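PDB 3IO0: EtuB protein from Clostridium kluyveri DSM 555, which probably serves as a shell protein of a bacterial microcompartment linked to ethanol utilisation, assembling as a trimer of chains that each carry two tandem BMC domains. Local coordinates for residues A[159-164]-A[206-211]; A[123-127]-A[200-204]; A[128-134]-A[142-148]. All blocks are in the same frame, centred on the assembly; numbering follows the deposited sequence.

Contact 1 (A[159-164]-A[206-211])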
ATOM      1  N   ILE A 159      -7.674   7.913  19.469  1.00 45.76           N
ATOM      2  CA  ILE A 159      -8.579   8.714  20.283  1.00 45.82           C
ATOM      3  C   ILE A 159     -10.005   8.170  20.182  1.00 46.04           C
ATOM      4  O   ILE A 159     -10.680   7.957  21.208  1.00 46.29           O
ATOM      5  CB  ILE A 159      -8.541  10.185  19.844  1.00 45.71           C
ATOM      6  CG1 ILE A 159      -7.105  10.723  19.876  1.00 45.94           C
ATOM      7  CG2 ILE A 159      -9.466  11.027  20.687  1.00 45.65           C
ATOM      8  CD1 ILE A 159      -6.497  10.877  21.255  1.00 45.20           C
ATOM      9  N   VAL A 160     -10.441   7.939  18.942  1.00 45.79           N
ATOM     10  CA  VAL A 160     -11.704   7.285  18.646  1.00 45.62           C
ATOM     11  C   VAL A 160     -11.781   5.956  19.402  1.00 46.12           C
ATOM     12  O   VAL A 160     -12.647   5.767  20.262  1.00 46.09           O
ATOM     13  CB  VAL A 160     -11.847   7.062  17.125  1.00 45.41           C
ATOM     14  CG1 VAL A 160     -13.113   6.299  16.782  1.00 45.15           C
ATOM     15  CG2 VAL A 160     -11.837   8.373  16.411  1.00 45.05           C
ATOM     16  N   ALA A 161     -10.841   5.061  19.108  1.00 46.65           N
ATOM     17  CA  ALA A 161     -10.834   3.712  19.670  1.00 47.45           C
ATOM     18  C   ALA A 161     -10.906   3.709  21.194  1.00 48.12           C
ATOM     19  O   ALA A 161     -11.717   2.999  21.793  1.00 48.15           O
ATOM     20  CB  ALA A 161      -9.607   2.969  19.205  1.00 47.22           C
ATOM     21  N   ASP A 162     -10.046   4.508  21.808  1.00 49.10           N
ATOM     22  CA  ASP A 162      -9.962   4.574  23.252  1.00 50.18           C
ATOM     23  C   ASP A 162     -11.256   5.122  23.874  1.00 50.67           C
ATOM     24  O   ASP A 162     -11.779   4.516  24.820  1.00 50.76           O
ATOM     25  CB  ASP A 162      -8.721   5.371  23.674  1.00 50.35           C
ATOM     26  CG  ASP A 162      -8.718   5.730  25.149  1.00 51.35           C
ATOM     27  OD1 ASP A 162      -8.512   4.813  25.987  1.00 52.03           O
ATOM     28  OD2 ASP A 162      -8.909   6.936  25.459  1.00 52.02           O
ATOM     29  N   THR A 163     -11.799   6.227  23.349  1.00 51.10           N
ATOM     30  CA  THR A 163     -13.007   6.783  23.987  1.00 51.79           C
ATOM     31  C   THR A 163     -14.227   5.882  23.791  1.00 51.97           C
ATOM     32  O   THR A 163     -15.138   5.875  24.619  1.00 52.06           O
ATOM     33  CB  THR A 163     -13.344   8.281  23.642  1.00 51.80           C
ATOM     34  OG1 THR A 163     -14.069   8.360  22.417  1.00 51.98           O
ATOM     35  CG2 THR A 163     -12.093   9.190  23.607  1.00 52.08           C
ATOM     36  N   ALA A 164     -14.230   5.105  22.711  1.00 52.16           N
ATOM     37  CA  ALA A 164     -15.289   4.135  22.497  1.00 52.31           C
ATOM     38  C   ALA A 164     -15.316   3.138  23.646  1.00 52.58           C
ATOM     39  O   ALA A 164     -16.377   2.852  24.193  1.00 53.09           O
ATOM     40  CB  ALA A 164     -15.105   3.427  21.190  1.00 52.12           C
ATOM     41  N   ALA A 206     -19.980   8.359  20.937  1.00 52.67           N
ATOM     42  CA  ALA A 206     -18.947   9.115  21.624  1.00 52.50           C
ATOM     43  C   ALA A 206     -17.691   9.123  20.762  1.00 52.42           C
ATOM     44  O   ALA A 206     -17.034  10.158  20.609  1.00 52.30           O
ATOM     45  CB  ALA A 206     -18.663   8.516  22.980  1.00 52.44           C
ATOM     46  N   ALA A 207     -17.392   7.961  20.180  1.00 52.37           N
ATOM     47  CA  ALA A 207     -16.217   7.776  19.345  1.00 52.19           C
ATOM     48  C   ALA A 207     -16.281   8.678  18.123  1.00 52.32           C
ATOM     49  O   ALA A 207     -15.321   9.396  17.841  1.00 52.31           O
ATOM     50  CB  ALA A 207     -16.075   6.327  18.950  1.00 52.03           C
ATOM     51  N   ARG A 208     -17.422   8.659  17.427  1.00 52.57           N
ATOM     52  CA  ARG A 208     -17.670   9.555  16.295  1.00 52.85           C
ATOM     53  C   ARG A 208     -17.484  11.021  16.702  1.00 53.30           C
ATOM     54  O   ARG A 208     -16.837  11.802  15.991  1.00 53.24           O
ATOM     55  CB  ARG A 208     -19.075   9.353  15.725  1.00 52.55           C
ATOM     56  CG  ARG A 208     -19.246   9.989  14.346  1.00 52.93           C
ATOM     57  CD  ARG A 208     -20.561  10.754  14.181  1.00 53.97           C
ATOM     58  NE  ARG A 208     -21.690   9.882  13.856  1.00 54.62           N
ATOM     59  CZ  ARG A 208     -22.660   9.551  14.704  1.00 55.17           C
ATOM     60  NH1 ARG A 208     -22.665  10.028  15.946  1.00 56.23           N
ATOM     61  NH2 ARG A 208     -23.633   8.744  14.306  1.00 55.59           N
ATOM     62  N   LYS A 209     -18.051  11.383  17.853  1.00 53.78           N
ATOM     63  CA  LYS A 209     -17.948  12.744  18.360  1.00 54.36           C
ATOM     64  C   LYS A 209     -16.479  13.138  18.564  1.00 54.19           C
ATOM     65  O   LYS A 209     -16.022  14.166  18.041  1.00 54.32           O
ATOM     66  CB  LYS A 209     -18.745  12.891  19.654  1.00 54.53           C
ATOM     67  CG  LYS A 209     -18.911  14.328  20.100  1.00 56.69           C
ATOM     68  CD  LYS A 209     -19.611  14.429  21.455  1.00 60.12           C
ATOM     69  CE  LYS A 209     -19.508  15.856  22.006  1.00 62.08           C
ATOM     70  NZ  LYS A 209     -19.843  15.927  23.455  1.00 63.04           N
ATOM     71  N   ALA A 210     -15.752  12.295  19.299  1.00 53.87           N
ATOM     72  CA  ALA A 210     -14.333  12.495  19.584  1.00 53.30           C
ATOM     73  C   ALA A 210     -13.512  12.641  18.306  1.00 53.13           C
ATOM     74  O   ALA A 210     -12.693  13.558  18.194  1.00 53.39           O
ATOM     75  CB  ALA A 210     -13.799  11.352  20.430  1.00 52.98           C
ATOM     76  N   GLY A 211     -13.736  11.745  17.344  1.00 52.64           N
ATOM     77  CA  GLY A 211     -13.009  11.778  16.080  1.00 52.38           C
ATOM     78  C   GLY A 211     -13.128  13.121  15.380  1.00 52.36           C
ATOM     79  O   GLY A 211     -12.109  13.770  15.062  1.00 52.20           O
TER

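Contact 2 (A[123-127]-A[200-204])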
ATOM      1  N   GLU A 123     -14.791   7.008  10.140  1.00 51.51           N
ATOM      2  CA  GLU A 123     -15.874   6.107   9.778  1.00 52.23           C
ATOM      3  C   GLU A 123     -16.299   5.287  10.970  1.00 52.50           C
ATOM      4  O   GLU A 123     -15.480   4.649  11.643  1.00 52.80           O
ATOM      5  CB  GLU A 123     -15.497   5.182   8.620  1.00 52.03           C
ATOM      6  CG  GLU A 123     -16.612   4.206   8.215  1.00 52.69           C
ATOM      7  CD  GLU A 123     -16.280   3.384   6.975  1.00 53.47           C
ATOM      8  OE1 GLU A 123     -15.086   3.284   6.620  1.00 56.11           O
ATOM      9  OE2 GLU A 123     -17.216   2.842   6.339  1.00 55.52           O
ATOM     10  N   VAL A 124     -17.599   5.312  11.222  1.00 52.74           N
ATOM     11  CA  VAL A 124     -18.177   4.562  12.309  1.00 52.78           C
ATOM     12  C   VAL A 124     -19.404   3.840  11.762  1.00 52.90           C
ATOM     13  O   VAL A 124     -20.322   4.478  11.253  1.00 53.16           O
ATOM     14  CB  VAL A 124     -18.550   5.493  13.477  1.00 52.71           C
ATOM     15  CG1 VAL A 124     -18.904   4.685  14.689  1.00 53.28           C
ATOM     16  CG2 VAL A 124     -17.391   6.406  13.823  1.00 52.57           C
ATOM     17  N   GLN A 125     -19.395   2.512  11.845  1.00 52.81           N
ATOM     18  CA  GLN A 125     -20.485   1.688  11.339  1.00 52.95           C
ATOM     19  C   GLN A 125     -21.116   0.891  12.461  1.00 53.01           C
ATOM     20  O   GLN A 125     -20.458   0.565  13.452  1.00 53.01           O
ATOM     21  CB  GLN A 125     -19.989   0.719  10.263  1.00 53.08           C
ATOM     22  CG  GLN A 125     -19.499   1.369   8.963  1.00 53.99           C
ATOM     23  CD  GLN A 125     -20.600   2.053   8.157  1.00 54.81           C
ATOM     24  OE1 GLN A 125     -21.791   1.987   8.501  1.00 55.94           O
ATOM     25  NE2 GLN A 125     -20.201   2.711   7.071  1.00 53.73           N
ATOM     26  N   TYR A 126     -22.395   0.562  12.288  1.00 53.13           N
ATOM     27  CA  TYR A 126     -23.150  -0.201  13.279  1.00 53.01           C
ATOM     28  C   TYR A 126     -24.035  -1.244  12.613  1.00 52.83           C
ATOM     29  O   TYR A 126     -24.560  -1.005  11.526  1.00 53.32           O
ATOM     30  CB  TYR A 126     -24.015   0.737  14.129  1.00 53.12           C
ATOM     31  CG  TYR A 126     -25.012   0.013  15.016  1.00 53.51           C
ATOM     32  CD1 TYR A 126     -24.588  -0.671  16.152  1.00 53.33           C
ATOM     33  CD2 TYR A 126     -26.377   0.006  14.713  1.00 53.25           C
ATOM     34  CE1 TYR A 126     -25.491  -1.347  16.958  1.00 53.19           C
ATOM     35  CE2 TYR A 126     -27.285  -0.668  15.518  1.00 52.78           C
ATOM     36  CZ  TYR A 126     -26.831  -1.341  16.639  1.00 53.01           C
ATOM     37  OH  TYR A 126     -27.707  -2.010  17.458  1.00 53.45           O
ATOM     38  N   THR A 127     -24.186  -2.394  13.265  1.00 52.33           N
ATOM     39  CA  THR A 127     -25.182  -3.397  12.891  1.00 52.13           C
ATOM     40  C   THR A 127     -25.757  -3.985  14.177  1.00 52.21           C
ATOM     41  O   THR A 127     -25.059  -4.039  15.200  1.00 52.61           O
ATOM     42  CB  THR A 127     -24.578  -4.520  12.019  1.00 52.10           C
ATOM     43  OG1 THR A 127     -25.473  -5.637  11.944  1.00 51.65           O
ATOM     44  CG2 THR A 127     -23.258  -4.993  12.585  1.00 52.34           C
ATOM     45  N   VAL A 200     -23.186  -0.645  22.574  1.00 52.80           N
ATOM     46  CA  VAL A 200     -22.465  -0.459  21.318  1.00 52.54           C
ATOM     47  C   VAL A 200     -22.770   0.908  20.692  1.00 52.73           C
ATOM     48  O   VAL A 200     -21.855   1.639  20.306  1.00 52.74           O
ATOM     49  CB  VAL A 200     -22.736  -1.626  20.328  1.00 52.40           C
ATOM     50  CG1 VAL A 200     -22.105  -1.362  18.980  1.00 51.74           C
ATOM     51  CG2 VAL A 200     -22.214  -2.947  20.894  1.00 52.06           C
ATOM     52  N   LEU A 201     -24.048   1.266  20.627  1.00 52.96           N
ATOM     53  CA  LEU A 201     -24.450   2.564  20.081  1.00 53.31           C
ATOM     54  C   LEU A 201     -23.883   3.751  20.868  1.00 53.85           C
ATOM     55  O   LEU A 201     -23.451   4.749  20.285  1.00 53.78           O
ATOM     56  CB  LEU A 201     -25.972   2.654  19.974  1.00 52.98           C
ATOM     57  CG  LEU A 201     -26.530   1.933  18.745  1.00 52.60           C
ATOM     58  CD1 LEU A 201     -27.988   1.547  18.929  1.00 51.52           C
ATOM     59  CD2 LEU A 201     -26.318   2.763  17.476  1.00 51.73           C
ATOM     60  N   GLN A 202     -23.869   3.628  22.191  1.00 54.50           N
ATOM     61  CA  GLN A 202     -23.345   4.678  23.060  1.00 55.22           C
ATOM     62  C   GLN A 202     -21.841   4.916  22.799  1.00 55.10           C
ATOM     63  O   GLN A 202     -21.394   6.078  22.709  1.00 55.09           O
ATOM     64  CB  GLN A 202     -23.601   4.291  24.511  1.00 55.24           C
ATOM     65  CG  GLN A 202     -23.775   5.434  25.498  1.00 55.76           C
ATOM     66  CD  GLN A 202     -23.754   4.921  26.941  1.00 56.42           C
ATOM     67  OE1 GLN A 202     -23.154   5.542  27.820  1.00 58.97           O
ATOM     68  NE2 GLN A 202     -24.382   3.765  27.179  1.00 56.75           N
ATOM     69  N   SER A 203     -21.088   3.812  22.659  1.00 54.80           N
ATOM     70  CA  SER A 203     -19.654   3.833  22.318  1.00 54.23           C
ATOM     71  C   SER A 203     -19.391   4.442  20.949  1.00 53.91           C
ATOM     72  O   SER A 203     -18.582   5.359  20.809  1.00 54.04           O
ATOM     73  CB  SER A 203     -19.073   2.425  22.338  1.00 54.10           C
ATOM     74  OG  SER A 203     -18.892   1.968  23.657  1.00 54.54           O
ATOM     75  N   LEU A 204     -20.076   3.918  19.939  1.00 53.43           N
ATOM     76  CA  LEU A 204     -19.946   4.407  18.579  1.00 53.06           C
ATOM     77  C   LEU A 204     -20.137   5.918  18.492  1.00 52.97           C
ATOM     78  O   LEU A 204     -19.411   6.599  17.767  1.00 52.76           O
ATOM     79  CB  LEU A 204     -20.954   3.690  17.688  1.00 52.92           C
ATOM     80  CG  LEU A 204     -20.532   2.504  16.815  1.00 52.95           C
ATOM     81  CD1 LEU A 204     -19.114   2.015  17.059  1.00 52.71           C
ATOM     82  CD2 LEU A 204     -21.532   1.366  16.947  1.00 53.32           C
TER

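Contact 3 (A[128-134]-A[142-148])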
ATOM      1  N   ALA A 128     -27.020  -4.411  14.133  1.00 51.62           N
ATOM      2  CA  ALA A 128     -27.670  -5.005  15.299  1.00 50.84           C
ATOM      3  C   ALA A 128     -27.569  -6.542  15.335  1.00 50.59           C
ATOM      4  O   ALA A 128     -27.658  -7.140  16.408  1.00 50.81           O
ATOM      5  CB  ALA A 128     -29.102  -4.547  15.386  1.00 50.52           C
ATOM      6  N   ARG A 129     -27.416  -7.173  14.171  1.00 50.08           N
ATOM      7  CA  ARG A 129     -27.075  -8.597  14.080  1.00 50.13           C
ATOM      8  C   ARG A 129     -25.918  -8.684  13.128  1.00 50.04           C
ATOM      9  O   ARG A 129     -26.107  -8.551  11.913  1.00 50.73           O
ATOM     10  CB  ARG A 129     -28.193  -9.481  13.491  1.00 50.04           C
ATOM     11  CG  ARG A 129     -29.499  -9.550  14.269  1.00 51.49           C
ATOM     12  CD  ARG A 129     -29.893 -10.991  14.654  1.00 52.06           C
ATOM     13  NE  ARG A 129     -29.788 -11.996  13.585  1.00 50.47           N
ATOM     14  CZ  ARG A 129     -29.956 -13.307  13.790  1.00 50.52           C
ATOM     15  NH1 ARG A 129     -30.220 -13.766  15.005  1.00 49.45           N
ATOM     16  NH2 ARG A 129     -29.855 -14.173  12.793  1.00 51.27           N
ATOM     17  N   ALA A 130     -24.715  -8.891  13.647  1.00 49.44           N
ATOM     18  CA  ALA A 130     -23.612  -9.175  12.761  1.00 48.78           C
ATOM     19  C   ALA A 130     -23.844 -10.586  12.237  1.00 48.50           C
ATOM     20  O   ALA A 130     -24.233 -11.465  13.003  1.00 48.49           O
ATOM     21  CB  ALA A 130     -22.314  -9.077  13.494  1.00 48.60           C
ATOM     22  N   SER A 131     -23.663 -10.797  10.936  1.00 48.17           N
ATOM     23  CA  SER A 131     -23.620 -12.165  10.436  1.00 48.11           C
ATOM     24  C   SER A 131     -22.378 -12.482   9.585  1.00 47.94           C
ATOM     25  O   SER A 131     -21.314 -11.896   9.785  1.00 47.99           O
ATOM     26  CB  SER A 131     -24.964 -12.598   9.802  1.00 48.37           C
ATOM     27  OG  SER A 131     -24.976 -12.477   8.396  1.00 47.96           O
ATOM     28  N   LEU A 132     -22.523 -13.417   8.651  1.00 47.77           N
ATOM     29  CA  LEU A 132     -21.401 -14.049   7.957  1.00 47.39           C
ATOM     30  C   LEU A 132     -20.241 -13.149   7.541  1.00 47.26           C
ATOM     31  O   LEU A 132     -19.081 -13.563   7.646  1.00 47.24           O
ATOM     32  CB  LEU A 132     -21.905 -14.819   6.750  1.00 47.45           C
ATOM     33  CG  LEU A 132     -22.820 -15.986   7.077  1.00 47.70           C
ATOM     34  CD1 LEU A 132     -23.697 -16.285   5.879  1.00 48.89           C
ATOM     35  CD2 LEU A 132     -21.987 -17.190   7.448  1.00 49.02           C
ATOM     36  N   ILE A 133     -20.534 -11.937   7.066  1.00 46.89           N
ATOM     37  CA  ILE A 133     -19.453 -11.038   6.661  1.00 46.69           C
ATOM     38  C   ILE A 133     -18.506 -10.753   7.827  1.00 46.79           C
ATOM     39  O   ILE A 133     -17.315 -11.086   7.752  1.00 46.95           O
ATOM     40  CB  ILE A 133     -19.956  -9.729   6.034  1.00 46.57           C
ATOM     41  CG1 ILE A 133     -20.573 -10.007   4.663  1.00 46.72           C
ATOM     42  CG2 ILE A 133     -18.808  -8.718   5.890  1.00 46.04           C
ATOM     43  CD1 ILE A 133     -19.564 -10.307   3.560  1.00 46.21           C
ATOM     44  N   PHE A 134     -19.040 -10.179   8.906  1.00 46.45           N
ATOM     45  CA  PHE A 134     -18.219  -9.734  10.020  1.00 46.11           C
ATOM     46  C   PHE A 134     -17.712 -10.885  10.851  1.00 46.34           C
ATOM     47  O   PHE A 134     -16.720 -10.748  11.567  1.00 46.35           O
ATOM     48  CB  PHE A 134     -18.976  -8.736  10.877  1.00 45.99           C
ATOM     49  CG  PHE A 134     -19.448  -7.545  10.116  1.00 45.66           C
ATOM     50  CD1 PHE A 134     -18.542  -6.747   9.426  1.00 45.46           C
ATOM     51  CD2 PHE A 134     -20.801  -7.228  10.064  1.00 45.54           C
ATOM     52  CE1 PHE A 134     -18.973  -5.647   8.700  1.00 45.72           C
ATOM     53  CE2 PHE A 134     -21.246  -6.119   9.347  1.00 45.81           C
ATOM     54  CZ  PHE A 134     -20.331  -5.326   8.663  1.00 45.87           C
ATOM     55  N   SER A 142     -21.352 -13.751  16.595  1.00 47.57           N
ATOM     56  CA  SER A 142     -22.480 -13.971  15.705  1.00 47.98           C
ATOM     57  C   SER A 142     -23.805 -13.526  16.325  1.00 48.50           C
ATOM     58  O   SER A 142     -24.067 -13.775  17.515  1.00 48.88           O
ATOM     59  CB  SER A 142     -22.533 -15.456  15.362  1.00 47.76           C
ATOM     60  OG  SER A 142     -23.660 -15.769  14.569  1.00 48.93           O
ATOM     61  N   GLY A 143     -24.632 -12.858  15.524  1.00 48.80           N
ATOM     62  CA  GLY A 143     -25.979 -12.463  15.950  1.00 49.09           C
ATOM     63  C   GLY A 143     -26.024 -11.282  16.902  1.00 49.31           C
ATOM     64  O   GLY A 143     -27.083 -10.716  17.147  1.00 49.58           O
ATOM     65  N   GLN A 144     -24.872 -10.897  17.428  1.00 49.57           N
ATOM     66  CA  GLN A 144     -24.782  -9.804  18.385  1.00 49.96           C
ATOM     67  C   GLN A 144     -24.619  -8.472  17.676  1.00 49.77           C
ATOM     68  O   GLN A 144     -24.228  -8.444  16.516  1.00 50.01           O
ATOM     69  CB  GLN A 144     -23.602 -10.057  19.329  1.00 50.49           C
ATOM     70  CG  GLN A 144     -23.730 -11.363  20.127  1.00 51.59           C
ATOM     71  CD  GLN A 144     -25.125 -11.528  20.703  1.00 53.63           C
ATOM     72  OE1 GLN A 144     -25.846 -12.451  20.331  1.00 54.45           O
ATOM     73  NE2 GLN A 144     -25.530 -10.600  21.579  1.00 54.49           N
ATOM     74  N   ALA A 145     -24.923  -7.370  18.361  1.00 49.57           N
ATOM     75  CA  ALA A 145     -24.670  -6.035  17.812  1.00 49.43           C
ATOM     76  C   ALA A 145     -23.167  -5.871  17.580  1.00 49.64           C
ATOM     77  O   ALA A 145     -22.353  -6.520  18.249  1.00 50.05           O
ATOM     78  CB  ALA A 145     -25.184  -4.959  18.744  1.00 49.20           C
ATOM     79  N   PHE A 146     -22.794  -5.005  16.642  1.00 49.50           N
ATOM     80  CA  PHE A 146     -21.401  -4.907  16.223  1.00 49.30           C
ATOM     81  C   PHE A 146     -21.063  -3.493  15.780  1.00 49.53           C
ATOM     82  O   PHE A 146     -21.873  -2.842  15.113  1.00 49.68           O
ATOM     83  CB  PHE A 146     -21.151  -5.902  15.087  1.00 49.09           C
ATOM     84  CG  PHE A 146     -19.709  -6.104  14.750  1.00 48.55           C
ATOM     85  CD1 PHE A 146     -18.835  -6.658  15.671  1.00 48.38           C
ATOM     86  CD2 PHE A 146     -19.231  -5.772  13.489  1.00 48.98           C
ATOM     87  CE1 PHE A 146     -17.499  -6.852  15.351  1.00 48.68           C
ATOM     88  CE2 PHE A 146     -17.890  -5.961  13.151  1.00 48.89           C
ATOM     89  CZ  PHE A 146     -17.026  -6.504  14.083  1.00 48.94           C
ATOM     90  N   GLY A 147     -19.873  -3.024  16.149  1.00 49.51           N
ATOM     91  CA  GLY A 147     -19.412  -1.693  15.749  1.00 49.73           C
ATOM     92  C   GLY A 147     -18.056  -1.691  15.060  1.00 49.89           C
ATOM     93  O   GLY A 147     -17.183  -2.498  15.407  1.00 50.33           O
ATOM     94  N   ILE A 148     -17.876  -0.788  14.090  1.00 49.44           N
ATOM     95  CA  ILE A 148     -16.590  -0.625  13.409  1.00 49.29           C
ATOM     96  C   ILE A 148     -16.118   0.834  13.401  1.00 49.76           C
ATOM     97  O   ILE A 148     -16.861   1.739  13.022  1.00 50.19           O
ATOM     98  CB  ILE A 148     -16.632  -1.163  11.973  1.00 49.17           C
ATOM     99  CG1 ILE A 148     -17.037  -2.635  11.969  1.00 48.51           C
ATOM    100  CG2 ILE A 148     -15.279  -0.964  11.273  1.00 48.83           C
ATOM    101  CD1 ILE A 148     -17.462  -3.127  10.621  1.00 47.70           C
TER

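Contact 1 (A[159-164]-A[206-211])
Val160 and Ala207 bring together helices 154-167 and 197-217, the two long helices that lie side by side against the second beta-sheet of this tandem BMC alpha/beta fold. The segments run roughly antiparallel, at 147°, and their axes approach to 8.1 Å, close spacing that suits an interface made largely of alanine, glycine and small branched residues. Val160 divides its two methyls between neighbouring turns of the partner helix. CG1, placed opposite the backbone N (chi1 176°), lies against Ala207 CB at 3.7 Å, while CG2 rests on the bare backbone of Gly211, 3.6 Å from its CA. The methyl of Ala207 is held by a second neighbour one turn along, Ala164 CB, at 3.8 Å. Beneath this cluster Met149 of strand 145-152 touches Val160, Ala164 and Ala207 alike, tying the helix pair to the sheet. Thr163 works on another side of the seam: its CB points to the partner helix, and OG1 sits between Ala207 and Ala210. A second subunit of the trimer closes over this region, with its Ile20 against Ile159 and its Met4 against Ala210. With chi1 at 84°, Thr163 carries its hydroxyl rather than its methyl into the seam, where OG1 stands 3.6 Å from Ala210 CB.

Contact 2 (A[123-127]-A[200-204])
Tyr126, Val124 and Leu204 form the middle of an apolar helix-on-sheet contact, in which strand 120-127 lies under the first half of helix 197-217. The two segments run almost exactly antiparallel, at 171°, with their axes 9.5 Å apart. Tyr126 contributes the largest surface; its CG lies anti to the backbone N (chi1 170°), which reaches the ring out toward the helix. Leu201 starts off to one side of the strand, but its branched end reaches over the phenol ring and sets CD2 above the centre of one face, 3.8 Å from the Tyr126 ring centroid and only 8° off the normal, a CH-pi contact. Val200 approaches differently: its CG1 meets the ring edge near the ring plane, 3.8 Å from Tyr126 CD1. Leu204 CD2 comes in obliquely beside the same CD1, while Leu204 CG, the branch point behind that methyl, lies 3.5 Å from Val124 CG1, with Leu204 CD1 beside it on the same valine methyl. Such packing of a helix lengthwise on an antiparallel sheet is how the helices cover the sheet in the BMC alpha/beta fold, and the strand's alternation gives it two distinct faces. Val124 and Tyr126 turn to helix 197-217, whereas Gln125 and Thr127 turn to the other side, touching helix 50-61 from the earlier half of the chain. There Gln125 NE2 donates a straight in-plane bond to the anti lone pair of Glu123 OE2 at 3.1 Å, and is also bonded to Tyr110 O. The C-terminal Phe230 packs against Leu201 and Leu204.

Contact 3 (A[128-134]-A[142-148])
Ala130 is pinned to the chain returning from helix 132-138 by both of its backbone polar atoms. Its N donates to Gln144 O at 2.9 Å, nearly straight at 170° though tilted from the carbonyl plane, and its O accepts from Gly143 N, also at 2.9 Å, in that carbonyl's plane. Gly143 turns the chain between these bonds with a positive phi, a conformation that favours glycine. Ala128 O also lies near Ala145 N, but the angle is too poor for a hydrogen bond. Other polar groups look elsewhere: Arg129 O accepts from Lys61 NZ, Ser142 OG pairs with Glu135 OE1, and the carboxylate of Asp57 receives Ser131 N on OD2 and Ile133 N on OD1, gripping the start of the helix. Below the polar rim the contact is apolar. The methyl of Ala130 rests 3.7 Å from Phe146 CB, and the Phe134 and Phe146 rings meet obliquely, planes at 35° and centroids 5.3 Å apart. Phe134 CG lies opposite its carbonyl carbon (chi1 -57°), which carries the ring on to Ile148, met obliquely, Phe134 CE1 standing 3.5 Å from Ile148 CD1. What results is a strand-helix-strand connection between neighbouring antiparallel strands 120-127 and 145-152, with the short helix folded back on the sheet of a circularly permuted BMC domain.

Overall arrangement
All three contacts fall within the second of the chain's two circularly permuted BMC repeats and gather round one antiparallel sheet. Contacts 1 and 2 share helix 197-217, their centres about 10 Å apart, and Ser203 OG probably bonds to Ala164 O between them. Contacts 2 and 3 have centres about 11 Å apart and are joined by strand pairing, probably through Thr127 O with Phe146 N and Gln125 N with Ile148 O. Contacts 1 and 3, centres about 20 Å apart, do not touch. Contact 2 opens first and encloses contact 3; contact 1 opens before contact 2 closes and closes after it, so helix 197-217 packs back on a strand from early in the repeat.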